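PDB 6LSU: intracellular protein transport protein USO1 from Saccharomyces cerevisiae S288c, which is required for protein transport from the endoplasmic reticulum to the Golgi, acting as a membrane tether whose globular head, the part present here, precedes a long coiled-coil tail. Local coordinates for residues A[116-121]-A[301-305]; A[151-155]-A[166-170]; A[260-265]-A[312-316]; A[337-342]-A[362-366]; A[670-676]-A[705-710]. One frame throughout, in Å; residues are numbered along the deposited sequence.

Interaction 1: A[116-121]-A[301-305]; sequences KYPSPL and DQRIV
D301, at the start of helix 301-317, turns its side chain toward L121, and the two cross obliquely. The methyl CD2 of L121 lies 3.7 Å from the carboxylate oxygen OD2 of D301 and also leans on the CB of the aspartate, so the methyl rests against both; L121 is poorly ordered, however, which makes this contact less certain. Next along the helix, Q302 extends its CG away from its backbone N (chi1 -173°) and then bends at chi2. Its amide is modelled near the ring of P118, but the exact approach is doubtful. NE2 of Q302 is hydrogen-bonded to N306 of the same helix and to N254 of helix 251-264, which probably restrain the amide. One turn after D301, V305 offers both of its methyls to the loop. CG2 packs against P118, 3.7 Å from its CA and 3.9 Å from its CB, while CG1 sits 3.9 Å from the backbone O of K116. P118 and V305 thus form the apolar centre of the contact, in which the loop between helices 103-112 and 132-143 rests on the first turn of a helix of ARM repeat 5. The firm part of this contact is therefore van der Waals in kind, a buried proline fitted against a valine.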
# COMPACT_ATOMS: atom_id res chain seq x y z
N LYS A 116 10.42 -1.34 -6.77
CA LYS A 116 10.38 -1.42 -5.28
C LYS A 116 11.09 -2.71 -4.92
O LYS A 116 10.65 -3.80 -5.35
CB LYS A 116 8.94 -1.40 -4.72
CG LYS A 116 8.10 -0.18 -5.10
CD LYS A 116 7.62 -0.18 -6.55
CE LYS A 116 7.24 1.18 -7.10
NZ LYS A 116 7.03 1.13 -8.57
N TYR A 117 12.22 -2.59 -4.23
CA TYR A 117 13.15 -3.73 -4.01
C TYR A 117 13.24 -3.98 -2.50
O TYR A 117 12.75 -3.16 -1.72
CB TYR A 117 14.42 -3.47 -4.82
CG TYR A 117 14.29 -4.01 -6.22
CD1 TYR A 117 13.60 -3.30 -7.19
CD2 TYR A 117 14.77 -5.28 -6.54
CE1 TYR A 117 13.41 -3.82 -8.46
CE2 TYR A 117 14.60 -5.81 -7.81
CZ TYR A 117 13.92 -5.07 -8.77
OH TYR A 117 13.71 -5.48 -10.05
N PRO A 118 13.77 -5.16 -2.05
CA PRO A 118 13.89 -5.46 -0.63
C PRO A 118 14.79 -4.43 0.05
O PRO A 118 16.02 -4.66 0.03
CB PRO A 118 14.58 -6.83 -0.53
CG PRO A 118 14.53 -7.40 -1.93
CD PRO A 118 14.40 -6.21 -2.88
N SER A 119 14.17 -3.36 0.60
CA SER A 119 14.84 -2.15 1.16
C SER A 119 15.92 -2.60 2.14
O SER A 119 17.07 -2.19 2.02
CB SER A 119 13.85 -1.17 1.82
OG SER A 119 12.61 -1.11 1.13
N PRO A 120 15.59 -3.50 3.10
CA PRO A 120 16.60 -4.03 4.02
C PRO A 120 17.80 -4.57 3.23
O PRO A 120 18.91 -4.16 3.50
CB PRO A 120 15.85 -5.13 4.81
CG PRO A 120 14.38 -4.78 4.68
CD PRO A 120 14.26 -4.10 3.32
N LEU A 121 17.53 -5.42 2.23
CA LEU A 121 18.54 -6.24 1.49
C LEU A 121 19.40 -5.39 0.55
O LEU A 121 20.41 -5.92 0.08
CB LEU A 121 17.82 -7.32 0.68
CG LEU A 121 16.98 -8.33 1.47
CD1 LEU A 121 17.16 -9.72 0.89
CD2 LEU A 121 17.32 -8.32 2.95
N ASP A 301 12.88 -12.00 3.30
CA ASP A 301 12.58 -10.62 2.87
C ASP A 301 12.35 -10.60 1.36
O ASP A 301 11.48 -9.93 0.89
CB ASP A 301 13.73 -9.70 3.30
CG ASP A 301 13.67 -9.31 4.76
OD1 ASP A 301 12.56 -9.02 5.23
OD2 ASP A 301 14.70 -9.32 5.42
N GLN A 302 13.08 -11.41 0.61
CA GLN A 302 12.93 -11.41 -0.86
C GLN A 302 11.55 -11.98 -1.24
O GLN A 302 10.83 -11.37 -2.14
CB GLN A 302 14.08 -12.15 -1.51
CG GLN A 302 14.07 -12.04 -3.02
CD GLN A 302 14.05 -10.59 -3.45
OE1 GLN A 302 15.01 -9.88 -3.24
NE2 GLN A 302 13.00 -10.14 -4.12
N ARG A 303 11.16 -13.11 -0.61
CA ARG A 303 9.87 -13.75 -1.00
C ARG A 303 8.70 -12.89 -0.54
O ARG A 303 7.72 -12.79 -1.29
CB ARG A 303 9.80 -15.14 -0.40
CG ARG A 303 10.99 -15.98 -0.86
CD ARG A 303 11.11 -17.22 -0.08
NE ARG A 303 12.14 -17.99 -0.71
CZ ARG A 303 12.28 -19.28 -0.60
NH1 ARG A 303 11.45 -19.96 0.17
NH2 ARG A 303 13.23 -19.86 -1.28
N ILE A 304 8.86 -12.19 0.59
CA ILE A 304 7.86 -11.20 1.09
C ILE A 304 7.64 -10.11 0.05
O ILE A 304 6.45 -9.80 -0.27
CB ILE A 304 8.28 -10.60 2.45
CG1 ILE A 304 8.10 -11.68 3.54
CG2 ILE A 304 7.50 -9.31 2.77
CD1 ILE A 304 8.71 -11.33 4.90
N VAL A 305 8.74 -9.53 -0.44
CA VAL A 305 8.71 -8.45 -1.46
C VAL A 305 8.12 -9.01 -2.76
O VAL A 305 7.36 -8.30 -3.37
CB VAL A 305 10.10 -7.86 -1.71
CG1 VAL A 305 10.08 -6.76 -2.80
CG2 VAL A 305 10.72 -7.31 -0.44

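Interaction 2: A[151-155]-A[166-170]; sequences LVEFW and TIQLL
T166 directs its methyl CG2 away from its own backbone N, and W155 has its CG anti to its carbonyl carbon (chi1 -71°); together these torsions bring the threonine methyl against the indole. CG2 of T166 lies 3.4 Å from NE1 of W155 and also meets L151 of helix 145-154, 3.9 Å from its CB. The hydroxyl on the other branch of T166 sits at the edge of the F154 ring and near its plane, with OG1 3.9 Å from the ring atom CD2 of F154, and is hydrogen-bonded to the backbone O of I162 one turn earlier in its own helix. Further along helix 160-174, CG1 of I167 approaches the indole at NE1, at 3.6 Å, and L170 reaches its six-membered part, with CD1 3.4 Å from CZ2 of W155. L170 also uses its second methyl, CD2, which is 4.1 Å from CD1 of L151, the two leucines lying alongside and pointing oppositely. L169 runs crosswise to L151. Two successive helices of ARM repeat 2 are joined here; L151 and L169 also touch helix 78-91, while W155 and L170 touch helix 204-218. The contact is hydrophobic and fully buried, and the threonine hydroxyl has its polar needs met within its own helix.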
# COMPACT_ATOMS: atom_id res chain seq x y z
N LEU A 151 24.21 0.95 -31.44
CA LEU A 151 24.14 0.08 -30.23
C LEU A 151 22.98 -0.90 -30.39
O LEU A 151 23.15 -2.15 -30.17
CB LEU A 151 23.95 0.94 -28.98
CG LEU A 151 25.15 1.76 -28.56
CD1 LEU A 151 24.81 2.61 -27.36
CD2 LEU A 151 26.36 0.89 -28.28
N VAL A 152 21.83 -0.39 -30.79
CA VAL A 152 20.68 -1.30 -30.96
C VAL A 152 21.03 -2.37 -32.01
O VAL A 152 20.77 -3.55 -31.77
CB VAL A 152 19.42 -0.52 -31.32
CG1 VAL A 152 18.31 -1.48 -31.71
CG2 VAL A 152 19.03 0.37 -30.15
N GLU A 153 21.72 -1.98 -33.09
CA GLU A 153 22.04 -2.90 -34.21
C GLU A 153 23.05 -3.95 -33.73
O GLU A 153 22.94 -5.07 -34.22
CB GLU A 153 22.50 -2.14 -35.45
CG GLU A 153 21.80 -2.61 -36.73
CD GLU A 153 20.30 -2.34 -36.79
OE1 GLU A 153 19.52 -3.31 -37.01
OE2 GLU A 153 19.91 -1.15 -36.62
N PHE A 154 23.90 -3.62 -32.74
CA PHE A 154 24.84 -4.57 -32.07
C PHE A 154 24.15 -5.81 -31.46
O PHE A 154 24.83 -6.84 -31.24
CB PHE A 154 25.64 -3.87 -30.97
CG PHE A 154 26.76 -2.97 -31.44
CD1 PHE A 154 27.27 -3.08 -32.73
CD2 PHE A 154 27.36 -2.08 -30.57
CE1 PHE A 154 28.29 -2.25 -33.16
CE2 PHE A 154 28.41 -1.28 -30.99
CZ PHE A 154 28.87 -1.35 -32.29
N TRP A 155 22.85 -5.75 -31.14
CA TRP A 155 22.13 -6.93 -30.60
C TRP A 155 22.00 -8.03 -31.66
O TRP A 155 21.66 -9.16 -31.30
CB TRP A 155 20.77 -6.54 -30.00
CG TRP A 155 20.89 -5.78 -28.71
CD1 TRP A 155 21.91 -5.89 -27.79
CD2 TRP A 155 20.02 -4.74 -28.24
NE1 TRP A 155 21.68 -5.01 -26.75
CE2 TRP A 155 20.52 -4.31 -26.99
CE3 TRP A 155 18.85 -4.16 -28.72
CZ2 TRP A 155 19.89 -3.32 -26.23
CZ3 TRP A 155 18.21 -3.20 -27.96
CH2 TRP A 155 18.73 -2.77 -26.73
N THR A 166 26.24 -3.90 -24.45
CA THR A 166 25.33 -2.93 -25.12
C THR A 166 24.13 -2.61 -24.20
O THR A 166 23.82 -1.42 -24.00
CB THR A 166 24.96 -3.48 -26.49
OG1 THR A 166 26.19 -3.63 -27.19
CG2 THR A 166 24.02 -2.58 -27.25
N ILE A 167 23.49 -3.65 -23.68
CA ILE A 167 22.38 -3.56 -22.69
C ILE A 167 22.86 -2.70 -21.52
O ILE A 167 22.19 -1.74 -21.17
CB ILE A 167 21.95 -4.95 -22.18
CG1 ILE A 167 21.31 -5.78 -23.29
CG2 ILE A 167 20.98 -4.79 -21.03
CD1 ILE A 167 20.93 -7.18 -22.87
N GLN A 168 24.01 -3.04 -20.96
CA GLN A 168 24.57 -2.35 -19.78
C GLN A 168 24.81 -0.88 -20.11
O GLN A 168 24.44 -0.03 -19.24
CB GLN A 168 25.84 -3.05 -19.29
CG GLN A 168 25.53 -4.39 -18.68
CD GLN A 168 26.75 -5.21 -18.32
OE1 GLN A 168 27.74 -5.28 -19.03
NE2 GLN A 168 26.64 -5.91 -17.20
N LEU A 169 25.35 -0.57 -21.30
CA LEU A 169 25.70 0.83 -21.67
C LEU A 169 24.41 1.64 -21.77
O LEU A 169 24.35 2.74 -21.21
CB LEU A 169 26.50 0.87 -22.98
CG LEU A 169 27.04 2.25 -23.36
CD1 LEU A 169 27.87 2.86 -22.24
CD2 LEU A 169 27.86 2.16 -24.64
N LEU A 170 23.39 1.07 -22.40
CA LEU A 170 22.03 1.67 -22.49
C LEU A 170 21.39 1.88 -21.12
O LEU A 170 20.67 2.90 -20.97
CB LEU A 170 21.16 0.76 -23.35
CG LEU A 170 21.47 0.91 -24.84
CD1 LEU A 170 20.59 -0.02 -25.66
CD2 LEU A 170 21.30 2.37 -25.28

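Interaction 3: A[260-265]-A[312-316]; sequences INNILK and DIVSL
Two neighbouring ARM repeats meet where helix 251-264, of repeat 4, packs beside helix 301-317, of repeat 5. L316 fills the centre of the contact, its two methyls dividing the work: CD1 lies 3.4 Å from ND2 of N261, and CD2 lies 3.4 Å from CE of K265. N261 extends its CG opposite its backbone N (chi1 -176°), and its side chain runs crosswise to that of L316, with ND2 against CD1. The aliphatic part of K265, bent at chi2, likewise crosses L316, with its CD 3.5 Å from the leucine CD2. The short segments 260-264 and 312-316 run nearly parallel, 10° apart with axes 10.0 Å from each other, as in the side-by-side stacking of equivalent helices in an armadillo-type solenoid. I313 works the other part of the interface through two branches. Its CD1 is 3.8 Å from CG2 of I260, while its CG2 is 3.9 Å from CD1 of L264; in both pairs the side chains lie nearly perpendicular. I260 and L264 also touch F274 of helix 268-276, and I313 touches L283 of helix 280-287, so the apolar contact extends to those two helices. The ammonium group NZ of K265 and the carboxylate oxygen OD2 of D312 are 5.9 Å apart, without direct contact.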
# COMPACT_ATOMS: atom_id res chain seq x y z
N ILE A 260 6.44 -6.17 -14.90
CA ILE A 260 4.96 -6.31 -15.08
C ILE A 260 4.27 -5.12 -14.43
O ILE A 260 3.28 -4.63 -15.01
CB ILE A 260 4.43 -7.64 -14.52
CG1 ILE A 260 5.06 -8.84 -15.19
CG2 ILE A 260 2.91 -7.68 -14.67
CD1 ILE A 260 4.41 -10.17 -14.73
N ASN A 261 4.76 -4.67 -13.28
CA ASN A 261 4.13 -3.56 -12.55
C ASN A 261 4.23 -2.29 -13.39
O ASN A 261 3.21 -1.63 -13.55
CB ASN A 261 4.73 -3.42 -11.14
CG ASN A 261 4.05 -2.35 -10.31
OD1 ASN A 261 4.16 -1.16 -10.64
ND2 ASN A 261 3.33 -2.78 -9.29
N ASN A 262 5.41 -1.95 -13.89
CA ASN A 262 5.66 -0.69 -14.64
C ASN A 262 4.90 -0.71 -15.97
O ASN A 262 4.52 0.39 -16.45
CB ASN A 262 7.15 -0.46 -14.89
CG ASN A 262 7.94 -0.06 -13.66
OD1 ASN A 262 7.41 0.55 -12.73
ND2 ASN A 262 9.21 -0.36 -13.66
N ILE A 263 4.65 -1.89 -16.58
CA ILE A 263 3.88 -1.95 -17.86
C ILE A 263 2.38 -1.69 -17.61
O ILE A 263 1.71 -1.28 -18.61
CB ILE A 263 4.12 -3.30 -18.55
CG1 ILE A 263 5.57 -3.50 -18.98
CG2 ILE A 263 3.17 -3.51 -19.71
CD1 ILE A 263 5.95 -4.95 -19.13
N LEU A 264 1.86 -1.95 -16.38
CA LEU A 264 0.39 -1.84 -16.04
C LEU A 264 0.05 -0.54 -15.31
O LEU A 264 -1.05 -0.03 -15.50
CB LEU A 264 -0.05 -3.03 -15.17
CG LEU A 264 0.15 -4.41 -15.78
CD1 LEU A 264 -0.43 -5.48 -14.91
CD2 LEU A 264 -0.48 -4.47 -17.16
N LYS A 265 0.95 -0.01 -14.50
CA LYS A 265 0.68 1.20 -13.67
C LYS A 265 0.12 2.26 -14.61
O LYS A 265 0.80 2.63 -15.57
CB LYS A 265 1.94 1.68 -12.95
CG LYS A 265 1.68 2.36 -11.60
CD LYS A 265 2.01 1.48 -10.40
CE LYS A 265 1.56 1.98 -9.04
NZ LYS A 265 1.92 1.01 -7.97
N ASP A 312 0.34 -6.31 -5.50
CA ASP A 312 0.22 -4.90 -5.97
C ASP A 312 -0.28 -4.94 -7.42
O ASP A 312 -1.14 -4.14 -7.77
CB ASP A 312 1.52 -4.09 -5.77
CG ASP A 312 1.81 -3.72 -4.31
OD1 ASP A 312 0.86 -3.86 -3.45
OD2 ASP A 312 2.95 -3.31 -4.03
N ILE A 313 0.17 -5.90 -8.22
CA ILE A 313 -0.25 -6.01 -9.63
C ILE A 313 -1.75 -6.26 -9.62
O ILE A 313 -2.46 -5.51 -10.35
CB ILE A 313 0.52 -7.10 -10.35
CG1 ILE A 313 1.95 -6.66 -10.67
CG2 ILE A 313 -0.25 -7.54 -11.55
CD1 ILE A 313 2.92 -7.84 -10.86
N VAL A 314 -2.25 -7.22 -8.82
CA VAL A 314 -3.74 -7.36 -8.70
C VAL A 314 -4.37 -6.00 -8.39
O VAL A 314 -5.32 -5.62 -9.12
CB VAL A 314 -4.16 -8.41 -7.69
CG1 VAL A 314 -5.66 -8.54 -7.66
CG2 VAL A 314 -3.53 -9.78 -7.98
N SER A 315 -3.83 -5.24 -7.42
CA SER A 315 -4.42 -3.96 -6.96
C SER A 315 -4.50 -2.93 -8.08
O SER A 315 -5.55 -2.36 -8.22
CB SER A 315 -3.72 -3.36 -5.79
OG SER A 315 -4.23 -3.85 -4.57
N LEU A 316 -3.42 -2.73 -8.84
CA LEU A 316 -3.35 -1.83 -10.03
C LEU A 316 -4.57 -1.94 -10.94
O LEU A 316 -5.10 -0.88 -11.32
CB LEU A 316 -2.10 -2.18 -10.85
CG LEU A 316 -0.81 -1.85 -10.11
CD1 LEU A 316 0.40 -2.16 -10.96
CD2 LEU A 316 -0.85 -0.39 -9.67

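Interaction 4: A[337-342]-A[362-366]; sequences VLMVVL and AANMV
M365 and L338 lie side by side but point in opposing senses, each reaching out from its helix alongside the other. The sulfur of M365 is 4.1 Å from CD1 of L338 and equally near the leucine CA, so the thioether lies against the root of the side chain as well as its end. L338 carries its CG anti to the backbone N (chi1 -177°), which turns its branched end toward helix 354-366; there CD1 also lies 4.2 Å from CG1 of V366 and equally near CB of A362. V341 and M365 are oriented differently, tip to tip: CE of the methionine is modelled toward V341, but the position of that methyl, and hence the closeness of this approach, is doubtful. A362, having only a methyl to offer, takes the ends of two residues from helix 337-346: its CB is 3.9 Å from CG2 of V341 and 3.9 Å from CD2 of L342. The two segments run antiparallel, at a signed crossing angle of -152° and with their axes 10.4 Å apart, as successive helices within ARM repeat 6. V337, V341 and M365 also touch helix 301-317 of the preceding repeat, while A362 and V366 meet helix 421-435. Every touching residue is buried and apolar, implying that hydrophobic side-chain fit holds this helix pair together.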
# COMPACT_ATOMS: atom_id res chain seq x y z
N VAL A 337 -8.48 -15.73 -8.00
CA VAL A 337 -7.55 -14.73 -7.39
C VAL A 337 -8.08 -14.30 -6.02
O VAL A 337 -7.30 -14.35 -5.06
CB VAL A 337 -7.24 -13.54 -8.31
CG1 VAL A 337 -6.22 -12.62 -7.67
CG2 VAL A 337 -6.71 -13.99 -9.64
N LEU A 338 -9.36 -13.96 -5.91
CA LEU A 338 -10.00 -13.51 -4.64
C LEU A 338 -9.81 -14.55 -3.56
O LEU A 338 -9.46 -14.19 -2.41
CB LEU A 338 -11.50 -13.29 -4.81
CG LEU A 338 -12.19 -12.76 -3.54
CD1 LEU A 338 -11.55 -11.44 -3.08
CD2 LEU A 338 -13.69 -12.57 -3.76
N MET A 339 -10.10 -15.79 -3.88
CA MET A 339 -10.01 -16.90 -2.93
C MET A 339 -8.54 -17.05 -2.58
O MET A 339 -8.21 -17.35 -1.45
CB MET A 339 -10.56 -18.19 -3.55
CG MET A 339 -10.68 -19.29 -2.53
SD MET A 339 -11.97 -18.83 -1.34
CE MET A 339 -11.20 -19.48 0.15
N VAL A 340 -7.66 -16.94 -3.55
CA VAL A 340 -6.21 -17.12 -3.25
C VAL A 340 -5.71 -15.97 -2.35
O VAL A 340 -4.95 -16.28 -1.40
CB VAL A 340 -5.38 -17.25 -4.54
CG1 VAL A 340 -3.89 -17.34 -4.20
CG2 VAL A 340 -5.81 -18.49 -5.30
N VAL A 341 -6.07 -14.71 -2.62
CA VAL A 341 -5.50 -13.64 -1.74
C VAL A 341 -6.10 -13.75 -0.32
O VAL A 341 -5.40 -13.47 0.61
CB VAL A 341 -5.51 -12.22 -2.37
CG1 VAL A 341 -5.37 -12.22 -3.87
CG2 VAL A 341 -6.64 -11.38 -1.91
N LEU A 342 -7.35 -14.19 -0.15
CA LEU A 342 -7.99 -14.36 1.18
C LEU A 342 -7.36 -15.52 1.89
O LEU A 342 -7.27 -15.42 3.11
CB LEU A 342 -9.49 -14.63 1.05
CG LEU A 342 -10.35 -13.45 0.61
CD1 LEU A 342 -11.80 -13.91 0.45
CD2 LEU A 342 -10.24 -12.33 1.61
N ALA A 362 -7.70 -7.62 -1.45
CA ALA A 362 -9.10 -8.11 -1.47
C ALA A 362 -10.05 -6.91 -1.36
O ALA A 362 -11.11 -6.97 -1.95
CB ALA A 362 -9.40 -9.13 -0.38
N ALA A 363 -9.69 -5.87 -0.64
CA ALA A 363 -10.63 -4.74 -0.42
C ALA A 363 -10.80 -4.02 -1.77
O ALA A 363 -11.89 -3.61 -2.10
CB ALA A 363 -10.16 -3.84 0.71
N ASN A 364 -9.73 -3.82 -2.50
CA ASN A 364 -9.80 -3.21 -3.85
C ASN A 364 -10.61 -4.08 -4.83
O ASN A 364 -11.45 -3.57 -5.55
CB ASN A 364 -8.40 -3.01 -4.38
CG ASN A 364 -7.74 -1.80 -3.78
OD1 ASN A 364 -8.38 -0.75 -3.60
ND2 ASN A 364 -6.44 -1.95 -3.57
N MET A 365 -10.47 -5.39 -4.72
CA MET A 365 -11.23 -6.36 -5.54
C MET A 365 -12.76 -6.28 -5.35
O MET A 365 -13.48 -6.60 -6.34
CB MET A 365 -10.75 -7.77 -5.21
CG MET A 365 -9.25 -7.95 -5.56
SD MET A 365 -8.95 -9.68 -5.77
CE MET A 365 -7.75 -10.00 -4.51
N VAL A 366 -13.28 -5.91 -4.17
CA VAL A 366 -14.75 -6.06 -3.87
C VAL A 366 -15.42 -4.72 -3.63
O VAL A 366 -16.63 -4.64 -3.69
CB VAL A 366 -15.00 -6.99 -2.69
CG1 VAL A 366 -14.31 -8.31 -2.85
CG2 VAL A 366 -14.61 -6.36 -1.39

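Interaction 5: A[670-676]-A[705-710]; sequences FKKDSYF and FIQLFN
F709 joins two edge-to-face aromatic pairs with F670 and F676, and the three rings form a cluster. The edge of F670 is turned to a face of F709, CD2 of F670 lying 3.6 Å from CZ of F709 with the ring planes at 84°. F709 in turn directs its own edge toward the face of F676, where centroids stand 5.0 Å apart and the planes meet at 78°. F670, F676 and F709 all extend CG anti to the backbone N (chi1 near 180°), which turns the rings toward each other across the contact between 670-676 and helix 703-711. Further apolar contacts adjoin the cluster: CZ of F670 lies 3.9 Å from CE2 of F705, and CE1 of F676 lies 3.9 Å from CG1 of I706. F670 also packs on helix 622-637 and F705 on helix 577-590. Beside the rings lies a polar pair. NZ of K671 stands 2.9 Å from OD1 of N710, and the same oxygen lies at the edge of the F676 ring, 3.5 Å from CZ. In this part of the Uso1/p115 head region, aromatic packing joins 670-676, which includes part of helix 660-673, to helix 703-711, and the mutually steep rings pair positively polarised C-H edges with pi faces.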
# COMPACT_ATOMS: atom_id res chain seq x y z
N PHE A 670 -11.35 22.54 21.99
CA PHE A 670 -11.29 21.14 21.50
C PHE A 670 -10.59 21.08 20.14
O PHE A 670 -9.73 20.20 19.95
CB PHE A 670 -12.70 20.54 21.41
CG PHE A 670 -12.74 19.15 20.82
CD1 PHE A 670 -12.28 18.06 21.54
CD2 PHE A 670 -13.18 18.95 19.52
CE1 PHE A 670 -12.31 16.78 21.00
CE2 PHE A 670 -13.20 17.67 18.98
CZ PHE A 670 -12.79 16.59 19.72
N LYS A 671 -10.98 21.98 19.23
CA LYS A 671 -10.36 22.15 17.89
C LYS A 671 -8.87 22.47 18.07
O LYS A 671 -8.06 21.78 17.44
CB LYS A 671 -11.10 23.21 17.07
CG LYS A 671 -10.93 23.12 15.55
CD LYS A 671 -9.72 22.27 15.12
CE LYS A 671 -9.41 22.27 13.63
NZ LYS A 671 -10.30 21.37 12.86
N LYS A 672 -8.49 23.43 18.93
CA LYS A 672 -7.13 24.04 18.91
C LYS A 672 -6.16 23.43 19.94
O LYS A 672 -4.98 23.49 19.68
CB LYS A 672 -7.16 25.55 19.12
CG LYS A 672 -8.29 26.32 18.44
CD LYS A 672 -8.31 26.30 16.92
CE LYS A 672 -7.02 26.75 16.24
NZ LYS A 672 -6.29 25.62 15.62
N ASP A 673 -6.60 22.88 21.07
CA ASP A 673 -5.68 22.62 22.21
C ASP A 673 -5.87 21.21 22.81
O ASP A 673 -5.38 20.98 23.93
CB ASP A 673 -5.82 23.73 23.27
CG ASP A 673 -4.65 23.84 24.24
OD1 ASP A 673 -3.59 23.21 23.98
OD2 ASP A 673 -4.80 24.56 25.25
N SER A 674 -6.51 20.28 22.10
CA SER A 674 -6.75 18.89 22.59
C SER A 674 -6.04 17.86 21.71
O SER A 674 -5.38 18.25 20.72
CB SER A 674 -8.22 18.59 22.64
OG SER A 674 -8.77 18.63 21.34
N TYR A 675 -6.20 16.58 22.03
CA TYR A 675 -5.80 15.44 21.17
C TYR A 675 -6.33 15.63 19.75
O TYR A 675 -5.62 15.38 18.76
CB TYR A 675 -6.33 14.12 21.70
CG TYR A 675 -5.47 13.54 22.78
CD1 TYR A 675 -5.39 14.11 24.04
CD2 TYR A 675 -4.72 12.40 22.55
CE1 TYR A 675 -4.59 13.56 25.03
CE2 TYR A 675 -3.93 11.84 23.54
CZ TYR A 675 -3.84 12.43 24.78
OH TYR A 675 -3.08 11.87 25.77
N PHE A 676 -7.56 16.10 19.62
CA PHE A 676 -8.16 16.29 18.28
C PHE A 676 -7.25 17.19 17.45
O PHE A 676 -7.05 16.93 16.24
CB PHE A 676 -9.54 16.91 18.36
CG PHE A 676 -10.26 17.02 17.04
CD1 PHE A 676 -10.98 15.95 16.53
CD2 PHE A 676 -10.25 18.22 16.33
CE1 PHE A 676 -11.66 16.05 15.32
CE2 PHE A 676 -10.98 18.34 15.15
CZ PHE A 676 -11.65 17.25 14.62
N PHE A 705 -16.06 10.84 12.67
CA PHE A 705 -16.29 11.84 13.74
C PHE A 705 -15.58 13.14 13.34
O PHE A 705 -16.21 14.25 13.36
CB PHE A 705 -15.83 11.37 15.11
CG PHE A 705 -15.88 12.50 16.10
CD1 PHE A 705 -17.09 12.87 16.66
CD2 PHE A 705 -14.75 13.25 16.39
CE1 PHE A 705 -17.17 13.93 17.55
CE2 PHE A 705 -14.84 14.33 17.25
CZ PHE A 705 -16.05 14.67 17.84
N ILE A 706 -14.31 13.00 12.95
CA ILE A 706 -13.47 14.12 12.44
C ILE A 706 -14.22 14.84 11.32
O ILE A 706 -14.12 16.05 11.29
CB ILE A 706 -12.10 13.64 11.94
CG1 ILE A 706 -11.29 12.96 13.04
CG2 ILE A 706 -11.32 14.79 11.35
CD1 ILE A 706 -10.12 12.18 12.54
N GLN A 707 -14.87 14.14 10.38
CA GLN A 707 -15.48 14.78 9.20
C GLN A 707 -16.70 15.54 9.72
O GLN A 707 -16.95 16.71 9.31
CB GLN A 707 -15.88 13.77 8.12
CG GLN A 707 -14.81 13.45 7.08
CD GLN A 707 -15.17 12.19 6.34
OE1 GLN A 707 -16.16 12.13 5.61
NE2 GLN A 707 -14.38 11.15 6.55
N LEU A 708 -17.46 14.88 10.59
CA LEU A 708 -18.70 15.48 11.16
C LEU A 708 -18.32 16.76 11.94
O LEU A 708 -18.91 17.80 11.70
CB LEU A 708 -19.38 14.47 12.06
CG LEU A 708 -20.59 15.04 12.79
CD1 LEU A 708 -21.77 15.13 11.84
CD2 LEU A 708 -20.94 14.21 14.01
N PHE A 709 -17.33 16.69 12.83
CA PHE A 709 -16.94 17.86 13.64
C PHE A 709 -16.54 18.99 12.70
O PHE A 709 -17.19 20.06 12.72
CB PHE A 709 -15.84 17.51 14.64
CG PHE A 709 -15.47 18.70 15.48
CD1 PHE A 709 -16.34 19.18 16.44
CD2 PHE A 709 -14.30 19.39 15.24
CE1 PHE A 709 -16.01 20.28 17.21
CE2 PHE A 709 -13.97 20.50 16.00
CZ PHE A 709 -14.83 20.95 16.97
N ASN A 710 -15.51 18.76 11.87
CA ASN A 710 -14.96 19.79 10.95
C ASN A 710 -16.07 20.38 10.07
O ASN A 710 -16.05 21.56 9.85
CB ASN A 710 -13.77 19.26 10.15
CG ASN A 710 -12.56 19.00 11.03
OD1 ASN A 710 -12.44 19.58 12.10
ND2 ASN A 710 -11.65 18.15 10.58

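In the fold
From the N terminus, the loop at 116-121 is the first segment, and interaction 1 joins it to helix 301-317 far along the chain. Within that span, interaction 2 closes a short loop between successive helices of ARM repeat 2, with its centre about 29 Å from that of interaction 1. Interaction 3 crosses interaction 1: segment 260-265 precedes 301-305, and 312-316 follows it on the same helix, linking repeats 4 and 5. Interaction 4 then closes within repeat 6 and touches interaction 3, V314 packing on V337 and M365. Interaction 5 closes last, near the C terminus, and lies across the chain's centre from interaction 2.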